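PDB 2RK9: Glyoxalase/bleomycin resistance protein/dioxygenase from Vibrio splendidus, which is of unknown specific function but belongs to the glyoxalase/bleomycin resistance protein/dioxygenase superfamily, whose members include metal-dependent enzymes and drug-binding resistance proteins. Local coordinates for residues V7-Y12 and V75-D80; Q117-V122 and R131-I136. The protein carries 1 engineered substitution. One frame throughout, in Å; residues are numbered along the deposited sequence.

In the fold
Both interactions are antiparallel strand pairs of one mixed sheet. Interaction 1 is central and mostly buried. Interaction 2 lies farther out, is partly buried, and joins the two arms of a hairpin. Strands 75-80 and 129-135 are direct neighbours, with probable hydrogen bonds from Arg131 N to Phe77 O and from Cys133 N to Trp79 O. In interaction 1 the face with Val7, Pro9, Leu11, Val75, Phe77 and Trp79 is apolar. In interaction 2 the same side combines Phe120 and Phe132 with Lys118 and Gln134. The other face is mixed, with Glu10, Asn76, Gln117, Gln119 and Arg131 among its polar residues. There Glu10 of interaction 1 is salt-bridged to Arg131 of interaction 2.

Interaction 1: residues V7-Y12 and V75-D80; sequences VVPELY and VNFQWD
Val7 crosses Trp79 obliquely. Its CG2, anti to the backbone N, comes within 3.5 Å of Trp79 CE3. The same methyl also reaches Phe77 CB, at 4.0 Å. On the face that Val7 shares with Phe77 and Trp79, Leu11 and Val75 lie side by side, with Leu11 CD2 4.0 Å from Val75 CG1. That CG1 also sits over one face of the Phe77 ring, toward its rim. The antiparallel strands (158°) meet where the two βαβββ-type halves of this superfamily's fold come together, since strand 7-12 opens the first half and strand 75-80 the second. Val8 N to Gln78 O is a nearly straight hydrogen bond of 2.7 Å, in the carbonyl plane. The return bond from Gln78 N reaches Val8 O from above its carbonyl plane. Glu10 and Asn76 form a second pair of backbone bonds, both in the carbonyl planes. Their side chains leave on the other face and run alongside each other, both with CG anti to the backbone N. The carboxylate and amide planes are 37° apart. Glu10 OE1 has its salt bridge with Arg131, while OE2 lies near Glu53. Across the dimer interface, Phe29 of the second subunit meets the Trp79 ring.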
# COMPACT_ATOMS: atom_id res chain seq x y z
N VAL B 7 -3.30 -6.11 3.09
CA VAL B 7 -3.39 -5.25 1.93
C VAL B 7 -2.06 -5.47 1.25
O VAL B 7 -1.01 -5.36 1.89
CB VAL B 7 -3.56 -3.74 2.27
CG1 VAL B 7 -2.44 -3.26 3.19
CG2 VAL B 7 -3.53 -2.94 0.97
N VAL B 8 -2.09 -5.83 -0.03
CA VAL B 8 -0.87 -6.06 -0.78
C VAL B 8 -0.83 -5.06 -1.92
O VAL B 8 -1.64 -5.10 -2.84
CB VAL B 8 -0.81 -7.50 -1.37
CG1 VAL B 8 0.52 -7.71 -2.10
CG2 VAL B 8 -0.95 -8.53 -0.25
N PRO B 9 0.10 -4.11 -1.85
CA PRO B 9 0.21 -3.10 -2.91
C PRO B 9 0.73 -3.71 -4.20
O PRO B 9 1.61 -4.57 -4.17
CB PRO B 9 1.20 -2.10 -2.33
CG PRO B 9 1.06 -2.27 -0.85
CD PRO B 9 0.98 -3.77 -0.72
N GLU B 10 0.17 -3.29 -5.32
CA GLU B 10 0.64 -3.75 -6.61
C GLU B 10 1.20 -2.49 -7.24
O GLU B 10 0.49 -1.49 -7.37
CB GLU B 10 -0.48 -4.33 -7.45
CG GLU B 10 -0.04 -4.69 -8.86
CD GLU B 10 -1.05 -5.52 -9.61
OE1 GLU B 10 -2.25 -5.20 -9.52
OE2 GLU B 10 -0.64 -6.49 -10.28
N LEU B 11 2.47 -2.54 -7.63
CA LEU B 11 3.14 -1.38 -8.21
C LEU B 11 3.48 -1.50 -9.68
O LEU B 11 4.06 -2.50 -10.11
CB LEU B 11 4.43 -1.12 -7.43
CG LEU B 11 4.36 -1.19 -5.91
CD1 LEU B 11 5.77 -1.02 -5.34
CD2 LEU B 11 3.41 -0.12 -5.38
N TYR B 12 3.14 -0.48 -10.46
CA TYR B 12 3.49 -0.47 -11.87
C TYR B 12 4.97 -0.11 -11.95
O TYR B 12 5.44 0.74 -11.20
CB TYR B 12 2.70 0.59 -12.64
CG TYR B 12 3.19 0.71 -14.07
CD1 TYR B 12 2.93 -0.30 -15.00
CD2 TYR B 12 3.99 1.79 -14.47
CE1 TYR B 12 3.46 -0.25 -16.29
CE2 TYR B 12 4.52 1.84 -15.76
CZ TYR B 12 4.25 0.82 -16.65
OH TYR B 12 4.78 0.87 -17.92
N VAL B 75 -0.18 2.74 -8.48
CA VAL B 75 -0.47 1.87 -7.34
C VAL B 75 -1.91 1.36 -7.29
O VAL B 75 -2.87 2.11 -7.50
CB VAL B 75 -0.17 2.56 -6.00
CG1 VAL B 75 -0.23 1.54 -4.87
CG2 VAL B 75 1.18 3.21 -6.04
N ASN B 76 -2.04 0.07 -7.00
CA ASN B 76 -3.33 -0.57 -6.85
C ASN B 76 -3.21 -1.35 -5.54
O ASN B 76 -2.34 -2.20 -5.40
CB ASN B 76 -3.60 -1.51 -8.03
CG ASN B 76 -4.82 -2.37 -7.81
OD1 ASN B 76 -5.90 -1.87 -7.50
ND2 ASN B 76 -4.66 -3.68 -7.98
N PHE B 77 -4.06 -1.02 -4.57
CA PHE B 77 -4.04 -1.68 -3.27
C PHE B 77 -4.95 -2.91 -3.27
O PHE B 77 -6.16 -2.77 -3.27
CB PHE B 77 -4.51 -0.71 -2.18
CG PHE B 77 -3.61 0.48 -1.99
CD1 PHE B 77 -2.39 0.35 -1.32
CD2 PHE B 77 -3.97 1.74 -2.48
CE1 PHE B 77 -1.55 1.44 -1.14
CE2 PHE B 77 -3.13 2.84 -2.31
CZ PHE B 77 -1.91 2.69 -1.63
N GLN B 78 -4.35 -4.10 -3.28
CA GLN B 78 -5.15 -5.33 -3.24
C GLN B 78 -5.47 -5.51 -1.77
O GLN B 78 -4.63 -5.92 -0.97
CB GLN B 78 -4.36 -6.52 -3.76
CG GLN B 78 -5.11 -7.84 -3.59
CD GLN B 78 -4.36 -9.01 -4.20
OE1 GLN B 78 -4.34 -9.18 -5.42
NE2 GLN B 78 -3.74 -9.83 -3.35
N TRP B 79 -6.73 -5.22 -1.43
CA TRP B 79 -7.20 -5.23 -0.05
C TRP B 79 -8.18 -6.35 0.29
O TRP B 79 -9.30 -6.37 -0.21
CB TRP B 79 -7.85 -3.87 0.20
CG TRP B 79 -8.17 -3.57 1.62
CD1 TRP B 79 -9.13 -4.17 2.38
CD2 TRP B 79 -7.56 -2.58 2.44
NE1 TRP B 79 -9.16 -3.61 3.63
CE2 TRP B 79 -8.20 -2.63 3.70
CE3 TRP B 79 -6.53 -1.65 2.24
CZ2 TRP B 79 -7.85 -1.79 4.75
CZ3 TRP B 79 -6.18 -0.81 3.30
CH2 TRP B 79 -6.84 -0.89 4.54
N ASP B 80 -7.76 -7.26 1.17
CA ASP B 80 -8.61 -8.38 1.57
C ASP B 80 -9.74 -7.94 2.48
O ASP B 80 -9.52 -7.25 3.47
CB ASP B 80 -7.81 -9.46 2.30
CG ASP B 80 -6.70 -10.04 1.46
OD1 ASP B 80 -6.84 -10.10 0.22
OD2 ASP B 80 -5.68 -10.46 2.05

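Interaction 2: residues Q117-V122 and R131-I136. Engineered in segment 117-122: Met121 (natural residue Ile).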
# COMPACT_ATOMS: atom_id res chain seq x y z
N GLN B 117 -12.18 -15.77 -6.48
CA GLN B 117 -11.99 -14.58 -5.66
C GLN B 117 -12.86 -13.46 -6.21
O GLN B 117 -12.76 -13.10 -7.39
CB GLN B 117 -10.52 -14.16 -5.66
CG GLN B 117 -10.26 -12.88 -4.88
CD GLN B 117 -8.79 -12.49 -4.89
OE1 GLN B 117 -7.99 -13.02 -4.13
NE2 GLN B 117 -8.44 -11.56 -5.77
N LYS B 118 -13.75 -12.93 -5.38
CA LYS B 118 -14.61 -11.84 -5.81
C LYS B 118 -13.84 -10.55 -5.57
O LYS B 118 -13.11 -10.44 -4.59
CB LYS B 118 -15.90 -11.81 -4.99
CG LYS B 118 -16.87 -12.94 -5.29
CD LYS B 118 -18.13 -12.78 -4.46
CE LYS B 118 -19.14 -13.85 -4.80
NZ LYS B 118 -20.41 -13.65 -4.05
N GLN B 119 -13.99 -9.59 -6.47
CA GLN B 119 -13.31 -8.31 -6.32
C GLN B 119 -13.98 -7.20 -7.11
O GLN B 119 -14.70 -7.45 -8.08
CB GLN B 119 -11.85 -8.38 -6.79
CG GLN B 119 -11.68 -8.61 -8.30
CD GLN B 119 -10.21 -8.79 -8.71
OE1 GLN B 119 -9.54 -9.73 -8.28
NE2 GLN B 119 -9.71 -7.89 -9.54
N PHE B 120 -13.73 -5.98 -6.67
CA PHE B 120 -14.21 -4.80 -7.35
C PHE B 120 -13.20 -3.71 -7.02
O PHE B 120 -12.44 -3.84 -6.06
CB PHE B 120 -15.64 -4.42 -6.92
CG PHE B 120 -15.75 -3.72 -5.60
CD1 PHE B 120 -15.69 -2.33 -5.53
CD2 PHE B 120 -15.99 -4.44 -4.44
CE1 PHE B 120 -15.88 -1.67 -4.31
CE2 PHE B 120 -16.18 -3.79 -3.22
CZ PHE B 120 -16.13 -2.40 -3.16
N MSE B 121 -13.15 -2.67 -7.84
CA MSE B 121 -12.20 -1.60 -7.59
C MSE B 121 -12.91 -0.28 -7.41
O MSE B 121 -13.91 -0.01 -8.06
CB MSE B 121 -11.20 -1.47 -8.73
CG MSE B 121 -10.19 -2.60 -8.81
SE MSE B 121 -9.01 -2.40 -10.31
CE MSE B 121 -7.98 -0.91 -9.66
N VAL B 122 -12.37 0.54 -6.52
CA VAL B 122 -12.95 1.85 -6.27
C VAL B 122 -11.85 2.89 -6.19
O VAL B 122 -10.73 2.59 -5.79
CB VAL B 122 -13.76 1.87 -4.95
CG1 VAL B 122 -12.84 1.68 -3.76
CG2 VAL B 122 -14.53 3.17 -4.83
N ARG B 131 -8.46 -2.29 -4.74
CA ARG B 131 -9.08 -3.47 -5.34
C ARG B 131 -9.44 -4.36 -4.16
O ARG B 131 -8.58 -5.06 -3.62
CB ARG B 131 -8.10 -4.20 -6.25
CG ARG B 131 -8.71 -5.40 -6.96
CD ARG B 131 -7.68 -6.48 -7.22
NE ARG B 131 -6.52 -6.01 -7.98
CZ ARG B 131 -6.46 -5.99 -9.31
NH1 ARG B 131 -7.49 -6.41 -10.03
NH2 ARG B 131 -5.35 -5.58 -9.92
N PHE B 132 -10.70 -4.31 -3.74
CA PHE B 132 -11.15 -5.13 -2.62
C PHE B 132 -11.35 -6.55 -3.10
O PHE B 132 -11.94 -6.78 -4.16
CB PHE B 132 -12.43 -4.54 -2.03
CG PHE B 132 -12.22 -3.23 -1.33
CD1 PHE B 132 -11.50 -3.19 -0.13
CD2 PHE B 132 -12.67 -2.04 -1.88
CE1 PHE B 132 -11.25 -1.98 0.51
CE2 PHE B 132 -12.42 -0.82 -1.24
CZ PHE B 132 -11.71 -0.80 -0.05
N CYS B 133 -10.86 -7.51 -2.33
CA CYS B 133 -10.95 -8.92 -2.70
C CYS B 133 -11.42 -9.81 -1.56
O CYS B 133 -11.06 -9.59 -0.40
CB CYS B 133 -9.58 -9.45 -3.14
SG CYS B 133 -8.71 -8.52 -4.40
N GLN B 134 -12.19 -10.83 -1.91
CA GLN B 134 -12.66 -11.80 -0.93
C GLN B 134 -12.46 -13.18 -1.54
O GLN B 134 -12.98 -13.46 -2.62
CB GLN B 134 -14.14 -11.62 -0.61
CG GLN B 134 -14.58 -12.50 0.55
CD GLN B 134 -16.07 -12.77 0.56
OE1 GLN B 134 -16.88 -11.85 0.43
NE2 GLN B 134 -16.44 -14.03 0.71
N ASP B 135 -11.72 -14.04 -0.86
CA ASP B 135 -11.50 -15.39 -1.36
C ASP B 135 -12.72 -16.26 -1.06
O ASP B 135 -13.54 -15.92 -0.22
CB ASP B 135 -10.28 -16.01 -0.69
CG ASP B 135 -8.99 -15.35 -1.11
OD1 ASP B 135 -8.82 -14.15 -0.82
OD2 ASP B 135 -8.16 -16.03 -1.74
N ILE B 136 -12.81 -17.38 -1.76
CA ILE B 136 -13.91 -18.32 -1.59
C ILE B 136 -15.21 -17.70 -2.06
O ILE B 136 -16.15 -17.63 -1.23
CB ILE B 136 -14.08 -18.76 -0.10
CG1 ILE B 136 -12.73 -19.18 0.51
CG2 ILE B 136 -15.05 -19.91 -0.01
CD1 ILE B 136 -12.14 -20.46 -0.03
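Arg131 starts with CG anti to the backbone N (chi1 -177°) and then bends at chi2 and chi3. Gln119 CG sits between the backbone N and the carbonyl carbon (chi1 67°). These torsions lay the two side chains next to each other, pointing the same way. Gln119 NE2 arrives at the edge of the guanidinium, 2.7 Å from Arg131 NH1. Both atoms are donors, so this close approach is not a hydrogen bond. The salt-bridged nitrogen of Arg131 is NH2, toward Glu10. The engineered Met121, present as selenomethionine, crosses Arg131 obliquely. Its CG packs 3.7 Å from Arg131 CG, and SE lies over one face of the guanidinium, toward the rim.

Gln117 is extended, and its amide turns over Cys133. NE2 lies 3.3 Å from Cys133 SG, a packing contact. Its hydrogen bond goes to Gln119 OE1, in the carbonyl plane, and is long at 3.3 Å. This bond probably helps fix the rotation of both amides.

On the opposite face two aromatic rings pack together. Phe120 and Phe132 run alongside each other with ring planes 42° apart, and Phe120 CZ meets Phe132 CD2 at 3.7 Å. Val122 CG1 touches the edge of the Phe132 ring at CE2, 3.6 Å away. Helix 84-94 covers these rings, with Tyr88 edge-to-face on Phe120. Lys118 reaches Glu85 of the same helix in a salt bridge.

Backbone bonds pair Lys118 with Gln134 and Phe120 with Phe132. The bond from Phe132 N to Phe120 O runs nearly along the C=O axis. This antiparallel hairpin, packed on a helix through Phe120 and Phe132, is typical of the βαβββ module in the glyoxalase/bleomycin resistance/dioxygenase fold.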